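Local structure of Dye type peroxidase A (Streptomyces lividans 1326, 6GZW) at residues A297-R302 with F322-A327; D107-F112 with G332-Q337; R197-P202 with N217-V222. The protein probably uses hydrogen peroxide, activated at its b-type haem, to oxidise dyes and other substrates, as other dye-decolourising peroxidases do. One frame throughout, in Å; residues are numbered along the deposited sequence. Where two conformers were deposited one is given.

Interaction 1 of 3, residues A297-R302 with F322-A327; sequences AAMVRR and FVCWQA. With HEM (protoporphyrin IX containing Fe), chain C.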
# COMPACT_ATOMS: atom_id res chain seq x y z
N ALA A 297 5.90 2.57 33.32
CA ALA A 297 5.51 1.75 32.15
C ALA A 297 5.85 2.46 30.83
O ALA A 297 5.61 3.67 30.68
CB ALA A 297 4.04 1.42 32.21
N ALA A 298 6.45 1.72 29.90
CA ALA A 298 7.01 2.31 28.69
C ALA A 298 7.06 1.28 27.60
O ALA A 298 7.01 0.08 27.86
CB ALA A 298 8.42 2.85 28.96
N MET A 299 7.13 1.78 26.37
CA MET A 299 7.18 0.90 25.21
C MET A 299 7.78 1.67 24.04
O MET A 299 7.67 2.87 23.98
CB MET A 299 5.77 0.40 24.86
CG MET A 299 4.83 1.49 24.32
SD MET A 299 3.10 1.17 24.62
CE MET A 299 3.11 1.59 26.36
N VAL A 300 8.39 0.94 23.10
CA VAL A 300 8.71 1.49 21.78
C VAL A 300 7.48 1.28 20.90
O VAL A 300 6.82 0.25 20.98
CB VAL A 300 9.97 0.85 21.19
CG1 VAL A 300 10.04 0.97 19.66
CG2 VAL A 300 11.22 1.49 21.81
N ARG A 301 7.13 2.32 20.16
CA ARG A 301 6.03 2.30 19.20
C ARG A 301 6.62 2.39 17.80
O ARG A 301 7.45 3.23 17.53
CB ARG A 301 5.08 3.47 19.47
CG ARG A 301 4.32 3.32 20.78
CD ARG A 301 3.52 4.56 21.14
NE ARG A 301 4.44 5.67 21.37
CZ ARG A 301 4.43 6.85 20.77
NH1 ARG A 301 3.53 7.19 19.83
NH2 ARG A 301 5.34 7.75 21.13
N ARG A 302 6.19 1.50 16.91
CA ARG A 302 6.76 1.42 15.58
C ARG A 302 5.67 0.88 14.63
O ARG A 302 5.70 -0.28 14.22
CB ARG A 302 8.01 0.52 15.59
CG ARG A 302 8.84 0.53 14.35
CD ARG A 302 10.04 -0.41 14.42
NE ARG A 302 10.70 -0.42 13.13
CZ ARG A 302 10.32 -1.14 12.09
NH1 ARG A 302 9.28 -1.97 12.15
NH2 ARG A 302 11.01 -1.03 10.96
N PHE A 322 -1.00 -0.56 15.21
CA PHE A 322 -0.22 -0.19 16.37
C PHE A 322 0.65 -1.40 16.70
O PHE A 322 0.15 -2.49 16.86
CB PHE A 322 -1.18 0.16 17.51
CG PHE A 322 -0.50 0.61 18.77
CD1 PHE A 322 -0.15 1.94 18.95
CD2 PHE A 322 -0.21 -0.29 19.77
CE1 PHE A 322 0.46 2.39 20.13
CE2 PHE A 322 0.40 0.14 20.94
CZ PHE A 322 0.74 1.48 21.12
N VAL A 323 1.96 -1.19 16.78
CA VAL A 323 2.93 -2.24 17.06
C VAL A 323 3.89 -1.72 18.10
O VAL A 323 4.66 -0.79 17.84
CB VAL A 323 3.72 -2.63 15.80
CG1 VAL A 323 4.62 -3.82 16.09
CG2 VAL A 323 2.78 -2.97 14.67
N CYS A 324 3.81 -2.25 19.32
CA CYS A 324 4.67 -1.76 20.40
C CYS A 324 5.51 -2.88 20.96
O CYS A 324 5.13 -4.06 20.92
CB CYS A 324 3.88 -1.08 21.55
SG CYS A 324 2.75 -2.17 22.44
N TRP A 325 6.64 -2.45 21.52
CA TRP A 325 7.73 -3.33 21.93
C TRP A 325 8.08 -3.00 23.39
O TRP A 325 8.23 -1.83 23.73
CB TRP A 325 8.92 -3.07 21.01
CG TRP A 325 8.67 -3.43 19.57
CD1 TRP A 325 8.30 -2.60 18.54
CD2 TRP A 325 8.83 -4.72 19.01
NE1 TRP A 325 8.19 -3.33 17.37
CE2 TRP A 325 8.53 -4.63 17.64
CE3 TRP A 325 9.19 -5.97 19.54
CZ2 TRP A 325 8.57 -5.74 16.80
CZ3 TRP A 325 9.25 -7.07 18.70
CH2 TRP A 325 8.92 -6.94 17.36
N GLN A 326 8.21 -4.03 24.23
CA GLN A 326 8.57 -3.87 25.63
C GLN A 326 9.20 -5.16 26.17
O GLN A 326 8.97 -6.24 25.63
CB GLN A 326 7.33 -3.53 26.46
CG GLN A 326 6.18 -4.50 26.29
CD GLN A 326 5.07 -3.98 25.39
OE1 GLN A 326 4.31 -3.08 25.78
NE2 GLN A 326 4.96 -4.54 24.19
N ALA A 327 9.97 -5.05 27.26
CA ALA A 327 10.55 -6.23 27.90
C ALA A 327 9.49 -7.05 28.60
O ALA A 327 9.67 -8.25 28.77
CB ALA A 327 11.64 -5.84 28.89
CHA HEM C . 1.90 9.28 22.13
CHB HEM C . -1.59 8.97 18.79
CHC HEM C . -2.75 4.57 20.50
CHD HEM C . 0.73 4.90 23.81
C1A HEM C . 1.06 9.58 21.08
C2A HEM C . 1.06 10.81 20.38
C3A HEM C . 0.07 10.71 19.45
C4A HEM C . -0.54 9.42 19.58
CMA HEM C . -0.33 11.74 18.41
CAA HEM C . 1.95 12.02 20.61
CBA HEM C . 3.26 12.07 19.84
CGA HEM C . 4.22 11.02 20.30
O1A HEM C . 4.95 11.17 21.31
O2A HEM C . 4.28 9.92 19.68
C1B HEM C . -2.20 7.71 18.95
C2B HEM C . -3.24 7.20 18.12
C3B HEM C . -3.59 5.97 18.57
C4B HEM C . -2.70 5.72 19.75
CMB HEM C . -3.86 7.93 16.96
CAB HEM C . -4.55 4.99 18.01
CBB HEM C . -4.89 4.93 16.74
C1C HEM C . -1.94 4.28 21.58
C2C HEM C . -2.01 3.09 22.35
C3C HEM C . -1.03 3.19 23.31
C4C HEM C . -0.34 4.44 23.09
CMC HEM C . -2.98 1.95 22.19
CAC HEM C . -0.68 2.27 24.42
CBC HEM C . -1.47 1.36 25.00
C1D HEM C . 1.34 6.13 23.53
C2D HEM C . 2.54 6.54 24.30
C3D HEM C . 2.87 7.76 23.84
C4D HEM C . 1.86 8.07 22.78
CMD HEM C . 3.27 5.73 25.36
CAD HEM C . 4.04 8.60 24.33
CBD HEM C . 3.69 9.40 25.58
CGD HEM C . 4.88 10.17 26.07
O1D HEM C . 5.06 11.37 25.73
O2D HEM C . 5.71 9.58 26.80
NA HEM C . 0.02 8.77 20.66
NB HEM C . -1.95 6.81 19.91
NC HEM C . -0.99 5.11 22.07
ND HEM C . 0.92 7.10 22.71
FE HEM C . -0.48 6.98 21.38
O HOH W 1 0.75 6.08 20.11
O HOH W 2 7.38 -2.52 14.43
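W325, M299 and R302 lose the most surface where 297-302 pairs antiparallel with 322-327. W325 sits opposite V300 in a hydrogen-bonded pair: V300 N donates to W325 O and W325 N to V300 O, both at 2.8 Å and in the carbonyl planes. The indole, its CG anti to the carbonyl carbon, leans across the V300 side chain and offers its edge to R302 CB. R302 N meets V323 O nearly along the C=O axis (171°). The R302 chain is extended and leads away from the pairing, and one water joins R302 NH1 (3.0 Å), R302 O and W325 NE1 (3.2 Å), in the plane of both guanidinium and indole; T24, P25 and Q27 bind the rest of this guanidinium. M299 occupies the other face. Its CG takes the crowded position between N and carbonyl carbon (chi1 69°), and the bend at chi3 lays SD 3.9 Å from C324 CB and at the edge of the F322 ring. R301, bent at chi3, lays one guanidinium face against the haem, with HEM C4D over its centre, and NH1 and NH2 both donate to propionate O2A, each at 2.8 Å. NH1 also binds D183 and the iron-bound water. An alanine here would remove the grip on O2A, the D183 salt bridge and the bond to the iron-bound water, and would probably leave that water and the propionate less firmly held. The pairing is the open end of a beta hairpin; the face with R301 and C324 contributes to the distal haem pocket, with the arginine-aspartate pair characteristic of dye-decolourising peroxidases.

Interaction 2 of 3, residues D107-F112 with G332-Q337; sequences DPLPDF and GFVPVQ. With HEM (protoporphyrin IX containing Fe), chain C.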
# COMPACT_ATOMS: atom_id res chain seq x y z
N ASP A 107 0.98 -14.43 28.86
CA ASP A 107 -0.35 -14.60 29.42
C ASP A 107 -1.33 -13.66 28.70
O ASP A 107 -0.94 -12.54 28.34
CB ASP A 107 -0.41 -14.31 30.92
CG ASP A 107 0.23 -15.40 31.77
OD1 ASP A 107 0.60 -16.47 31.26
OD2 ASP A 107 0.37 -15.13 32.99
N PRO A 108 -2.57 -14.11 28.46
CA PRO A 108 -3.49 -13.32 27.62
C PRO A 108 -3.68 -11.89 28.11
O PRO A 108 -3.75 -11.64 29.31
CB PRO A 108 -4.81 -14.09 27.69
CG PRO A 108 -4.63 -15.14 28.74
CD PRO A 108 -3.16 -15.41 28.82
N LEU A 109 -3.79 -10.95 27.17
CA LEU A 109 -4.06 -9.56 27.50
C LEU A 109 -5.42 -9.47 28.17
O LEU A 109 -6.27 -10.34 27.94
CB LEU A 109 -4.03 -8.68 26.24
CG LEU A 109 -2.71 -8.63 25.45
CD1 LEU A 109 -2.86 -8.02 24.05
CD2 LEU A 109 -1.65 -7.89 26.22
N PRO A 110 -5.65 -8.42 29.00
CA PRO A 110 -7.00 -8.21 29.53
C PRO A 110 -8.06 -8.09 28.43
O PRO A 110 -7.76 -7.69 27.30
CB PRO A 110 -6.88 -6.88 30.28
CG PRO A 110 -5.43 -6.78 30.64
CD PRO A 110 -4.69 -7.42 29.51
N ASP A 111 -9.29 -8.47 28.75
CA ASP A 111 -10.41 -8.14 27.91
C ASP A 111 -10.82 -6.74 28.30
O ASP A 111 -11.55 -6.55 29.26
CB ASP A 111 -11.55 -9.16 28.07
CG ASP A 111 -11.14 -10.56 27.61
OD1 ASP A 111 -10.96 -10.78 26.39
OD2 ASP A 111 -10.97 -11.44 28.48
N PHE A 112 -10.29 -5.74 27.59
CA PHE A 112 -10.59 -4.33 27.90
C PHE A 112 -12.03 -4.02 27.54
O PHE A 112 -12.54 -4.55 26.54
CB PHE A 112 -9.65 -3.38 27.15
CG PHE A 112 -8.21 -3.62 27.44
CD1 PHE A 112 -7.62 -3.08 28.58
CD2 PHE A 112 -7.42 -4.41 26.60
CE1 PHE A 112 -6.27 -3.30 28.85
CE2 PHE A 112 -6.08 -4.61 26.86
CZ PHE A 112 -5.51 -4.07 28.00
N GLY A 332 4.32 -2.20 30.24
CA GLY A 332 4.26 -1.41 29.00
C GLY A 332 2.82 -1.28 28.57
O GLY A 332 2.02 -0.61 29.21
N PHE A 333 2.47 -1.96 27.48
CA PHE A 333 1.13 -1.88 26.91
C PHE A 333 -0.01 -2.06 27.90
O PHE A 333 -0.95 -1.26 27.90
CB PHE A 333 0.97 -2.89 25.77
CG PHE A 333 -0.42 -2.90 25.16
CD1 PHE A 333 -0.75 -1.95 24.20
CD2 PHE A 333 -1.39 -3.79 25.57
CE1 PHE A 333 -2.03 -1.94 23.65
CE2 PHE A 333 -2.68 -3.76 25.06
CZ PHE A 333 -2.99 -2.83 24.08
N VAL A 334 0.08 -3.07 28.76
CA VAL A 334 -1.08 -3.48 29.55
C VAL A 334 -1.56 -2.37 30.52
O VAL A 334 -2.70 -1.96 30.44
CB VAL A 334 -0.87 -4.84 30.23
CG1 VAL A 334 -2.02 -5.16 31.18
CG2 VAL A 334 -0.76 -5.91 29.16
N PRO A 335 -0.68 -1.90 31.41
CA PRO A 335 -1.14 -0.83 32.33
C PRO A 335 -1.53 0.48 31.66
O PRO A 335 -2.45 1.15 32.11
CB PRO A 335 0.04 -0.65 33.30
CG PRO A 335 1.22 -1.21 32.58
CD PRO A 335 0.70 -2.33 31.71
N VAL A 336 -0.88 0.83 30.55
CA VAL A 336 -1.22 2.05 29.84
C VAL A 336 -2.60 1.86 29.21
O VAL A 336 -3.47 2.72 29.36
CB VAL A 336 -0.15 2.43 28.80
CG1 VAL A 336 -0.59 3.64 28.00
CG2 VAL A 336 1.19 2.70 29.49
N GLN A 337 -2.83 0.75 28.51
CA GLN A 337 -4.15 0.51 27.93
C GLN A 337 -5.27 0.42 28.97
O GLN A 337 -6.38 0.88 28.71
CB GLN A 337 -4.15 -0.71 26.97
CG GLN A 337 -5.44 -0.94 26.18
CD GLN A 337 -5.88 0.26 25.33
OE1 GLN A 337 -5.07 1.11 24.96
NE2 GLN A 337 -7.17 0.31 25.00
CHA HEM C . 1.90 9.28 22.13
CHB HEM C . -1.59 8.97 18.79
CHC HEM C . -2.75 4.57 20.50
CHD HEM C . 0.73 4.90 23.81
C1A HEM C . 1.06 9.58 21.08
C2A HEM C . 1.06 10.81 20.38
C3A HEM C . 0.07 10.71 19.45
C4A HEM C . -0.54 9.42 19.58
CMA HEM C . -0.33 11.74 18.41
CAA HEM C . 1.95 12.02 20.61
CBA HEM C . 3.26 12.07 19.84
CGA HEM C . 4.22 11.02 20.30
O1A HEM C . 4.95 11.17 21.31
O2A HEM C . 4.28 9.92 19.68
C1B HEM C . -2.20 7.71 18.95
C2B HEM C . -3.24 7.20 18.12
C3B HEM C . -3.59 5.97 18.57
C4B HEM C . -2.70 5.72 19.75
CMB HEM C . -3.86 7.93 16.96
CAB HEM C . -4.55 4.99 18.01
CBB HEM C . -4.89 4.93 16.74
C1C HEM C . -1.94 4.28 21.58
C2C HEM C . -2.01 3.09 22.35
C3C HEM C . -1.03 3.19 23.31
C4C HEM C . -0.34 4.44 23.09
CMC HEM C . -2.98 1.95 22.19
CAC HEM C . -0.68 2.27 24.42
CBC HEM C . -1.47 1.36 25.00
C1D HEM C . 1.34 6.13 23.53
C2D HEM C . 2.54 6.54 24.30
C3D HEM C . 2.87 7.76 23.84
C4D HEM C . 1.86 8.07 22.78
CMD HEM C . 3.27 5.73 25.36
CAD HEM C . 4.04 8.60 24.33
CBD HEM C . 3.69 9.40 25.58
CGD HEM C . 4.88 10.17 26.07
O1D HEM C . 5.06 11.37 25.73
O2D HEM C . 5.71 9.58 26.80
NA HEM C . 0.02 8.77 20.66
NB HEM C . -1.95 6.81 19.91
NC HEM C . -0.99 5.11 22.07
ND HEM C . 0.92 7.10 22.71
FE HEM C . -0.48 6.98 21.38
O HOH W 1 0.75 6.08 20.11
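No hydrogen bond crosses between 107-112, an irregular loop, and 332-337, the first turn of helix 333-343; the contact rests on a CH-pi interaction and apolar packing. The CH-pi contact is made by Q337 CG, which sits 3.6 Å from the centroid of the F112 ring and only 10° off its normal. With CG anti to the backbone N and a bend at chi2 (57°), the Q337 chain presents its methylene to the ring and turns its amide almost perpendicular to it (87°). P110 CB covers the opposite face of the F112 ring toward its rim, so the phenyl is clasped between its own loop and the helix.

Apolar contacts extend the interface along the helix. F112 CE2 approaches F333 CE2 at 3.9 Å as the two rings cross obliquely. V334 spreads its branches over two loop residues, CG2 against L109 CD2 (3.7 Å) and CG1 against P110 CG (3.8 Å), while the same L109 methyl also reaches F333 CD2. The contact thus joins the two dimeric alpha/beta barrel family regions of the chain, the loop belonging to the N-terminal one and the helix to the C-terminal one.

At the helix start G332 is the N-cap residue, and Q337 N donates to F333 O at 2.8 Å. This turn also lays Q337 CB over one face of the F333 ring, toward its rim.

Haem contacts occupy the other side of the turn. F333 CD1 lies 3.5 Å from the vinyl carbon CBC, V336 CG1 packs on the same vinyl, and Q337 OE1 comes within 3.6 Å of the haem methyl CMC.

Interaction 3 of 3, residues R197-P202 with N217-V222; sequences RRIFVP and NGSYVV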
# COMPACT_ATOMS: atom_id res chain seq x y z
N ARG A 197 16.64 -1.70 29.46
CA ARG A 197 15.76 -2.22 30.48
C ARG A 197 14.28 -2.18 30.05
O ARG A 197 13.52 -3.11 30.35
CB ARG A 197 15.93 -1.49 31.84
CG ARG A 197 15.00 -2.06 32.92
CD ARG A 197 15.28 -1.59 34.35
NE ARG A 197 15.14 -0.15 34.53
CZ ARG A 197 16.13 0.75 34.47
NH1 ARG A 197 17.39 0.41 34.20
NH2 ARG A 197 15.85 2.03 34.67
N ARG A 198 13.88 -1.10 29.38
CA ARG A 198 12.45 -0.92 29.04
C ARG A 198 11.98 -1.89 27.95
O ARG A 198 10.86 -2.38 28.00
CB ARG A 198 12.18 0.50 28.59
CG ARG A 198 12.11 1.51 29.71
CD ARG A 198 12.24 2.92 29.18
NE ARG A 198 11.62 3.88 30.09
CZ ARG A 198 11.34 5.14 29.79
NH1 ARG A 198 11.66 5.66 28.62
NH2 ARG A 198 10.72 5.89 30.68
N ILE A 199 12.87 -2.18 27.01
CA ILE A 199 12.50 -2.76 25.73
C ILE A 199 12.95 -4.22 25.57
O ILE A 199 12.23 -4.98 24.93
CB ILE A 199 13.04 -1.87 24.60
CG1 ILE A 199 12.56 -0.41 24.76
CG2 ILE A 199 12.65 -2.41 23.21
CD1 ILE A 199 11.08 -0.26 25.02
N PHE A 200 14.08 -4.63 26.15
CA PHE A 200 14.62 -5.98 25.89
C PHE A 200 14.76 -6.84 27.13
O PHE A 200 15.10 -6.35 28.22
CB PHE A 200 15.98 -5.88 25.21
CG PHE A 200 15.94 -5.30 23.82
CD1 PHE A 200 15.32 -5.98 22.78
CD2 PHE A 200 16.56 -4.08 23.54
CE1 PHE A 200 15.29 -5.44 21.49
CE2 PHE A 200 16.53 -3.54 22.27
CZ PHE A 200 15.91 -4.22 21.23
N VAL A 201 14.49 -8.13 26.94
CA VAL A 201 14.74 -9.14 27.96
C VAL A 201 16.26 -9.18 28.12
O VAL A 201 16.98 -9.13 27.12
CB VAL A 201 14.18 -10.52 27.53
CG1 VAL A 201 14.54 -11.63 28.54
CG2 VAL A 201 12.67 -10.50 27.40
N PRO A 202 16.78 -9.21 29.37
CA PRO A 202 18.23 -9.17 29.57
C PRO A 202 19.00 -10.41 29.04
O PRO A 202 18.38 -11.45 28.79
CB PRO A 202 18.40 -9.04 31.10
CG PRO A 202 17.07 -9.28 31.70
CD PRO A 202 16.02 -9.15 30.63
N ASN A 217 17.69 -11.29 25.17
CA ASN A 217 17.79 -10.21 24.19
C ASN A 217 16.56 -10.05 23.27
O ASN A 217 16.62 -9.33 22.29
CB ASN A 217 19.06 -10.34 23.37
CG ASN A 217 20.28 -10.51 24.26
OD1 ASN A 217 20.46 -9.75 25.21
ND2 ASN A 217 21.11 -11.52 23.98
N GLY A 218 15.47 -10.73 23.60
CA GLY A 218 14.22 -10.61 22.87
C GLY A 218 13.34 -9.48 23.37
O GLY A 218 13.72 -8.72 24.27
N SER A 219 12.17 -9.34 22.77
CA SER A 219 11.18 -8.34 23.20
C SER A 219 9.79 -8.90 23.00
O SER A 219 9.63 -9.84 22.22
CB SER A 219 11.36 -7.04 22.43
OG SER A 219 10.56 -6.00 22.97
N TYR A 220 8.80 -8.36 23.70
CA TYR A 220 7.40 -8.75 23.56
C TYR A 220 6.72 -7.67 22.71
O TYR A 220 6.83 -6.48 23.01
CB TYR A 220 6.69 -8.95 24.90
CG TYR A 220 7.29 -10.14 25.60
CD1 TYR A 220 6.84 -11.42 25.30
CD2 TYR A 220 8.35 -10.00 26.45
CE1 TYR A 220 7.44 -12.54 25.86
CE2 TYR A 220 8.96 -11.11 27.03
CZ TYR A 220 8.49 -12.37 26.72
OH TYR A 220 9.04 -13.49 27.26
N VAL A 221 6.04 -8.10 21.65
CA VAL A 221 5.28 -7.20 20.77
C VAL A 221 3.78 -7.35 21.06
O VAL A 221 3.28 -8.47 21.21
CB VAL A 221 5.64 -7.41 19.28
CG1 VAL A 221 5.23 -8.77 18.77
CG2 VAL A 221 5.04 -6.31 18.40
N VAL A 222 3.09 -6.22 21.16
CA VAL A 222 1.63 -6.20 21.13
C VAL A 222 1.25 -5.46 19.86
O VAL A 222 1.68 -4.32 19.66
CB VAL A 222 1.04 -5.52 22.38
CG1 VAL A 222 -0.47 -5.33 22.24
CG2 VAL A 222 1.40 -6.33 23.62
O HOH W 3 19.28 -7.24 25.81
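Three hydrogen bonds tie the end of helix 195-199 and the loop after it to the start of strand 219-228. S219 OG, anti to its backbone N, donates to I199 O over 2.8 Å, nearly along the C=O axis, so a serine hydroxyl engages a carbonyl of the helix's last turn. V201 N reaches G218 O at 2.8 Å in a nearly straight bond (167°). The return bond, N217 N to V201 O, is weak at 3.0 Å, and a water bridges V201 O and N217 OD1 beside it. N217 has a positive phi (65°), which turns the chain into G218.

Two CA-H...O contacts back these bonds, F200 CA to G218 O at 3.3 Å and N217 CA to V201 O. Among side chains, V201 CG2 packs against Y220 CE2 (3.8 Å). The F200 ring holds I199 CG2 over one face and G218 O at its edge, near the ring plane; H18 stacks with the same ring.

Strand 219-228 itself lies between strands 316-326 and 350-360 of the antiparallel sheet, and the end of helix 195-199 lies beside the end of 316-326.

In the fold
Strand 316-326 connects all three sites. Its Q326 OE1 accepts from F333 N at 2.7 Å, joining interaction 1 to the helix start of interaction 2, while M299 CE packs 3.6 Å from G332 C. Toward interaction 3, Q326 O lies 2.9 Å from Y220 N and A327 N 2.9 Å from R198 O, so strand 219-228 extends the sheet beside the hairpin and the helix end adjoins it. Interactions 2 and 3 meet through V222 CG1, 3.8 Å from F333 CD2. The haem is touched by interactions 1 and 2, whose centres are 12 Å apart, whereas in interaction 3 the I199 side chain stays about 10 Å from it.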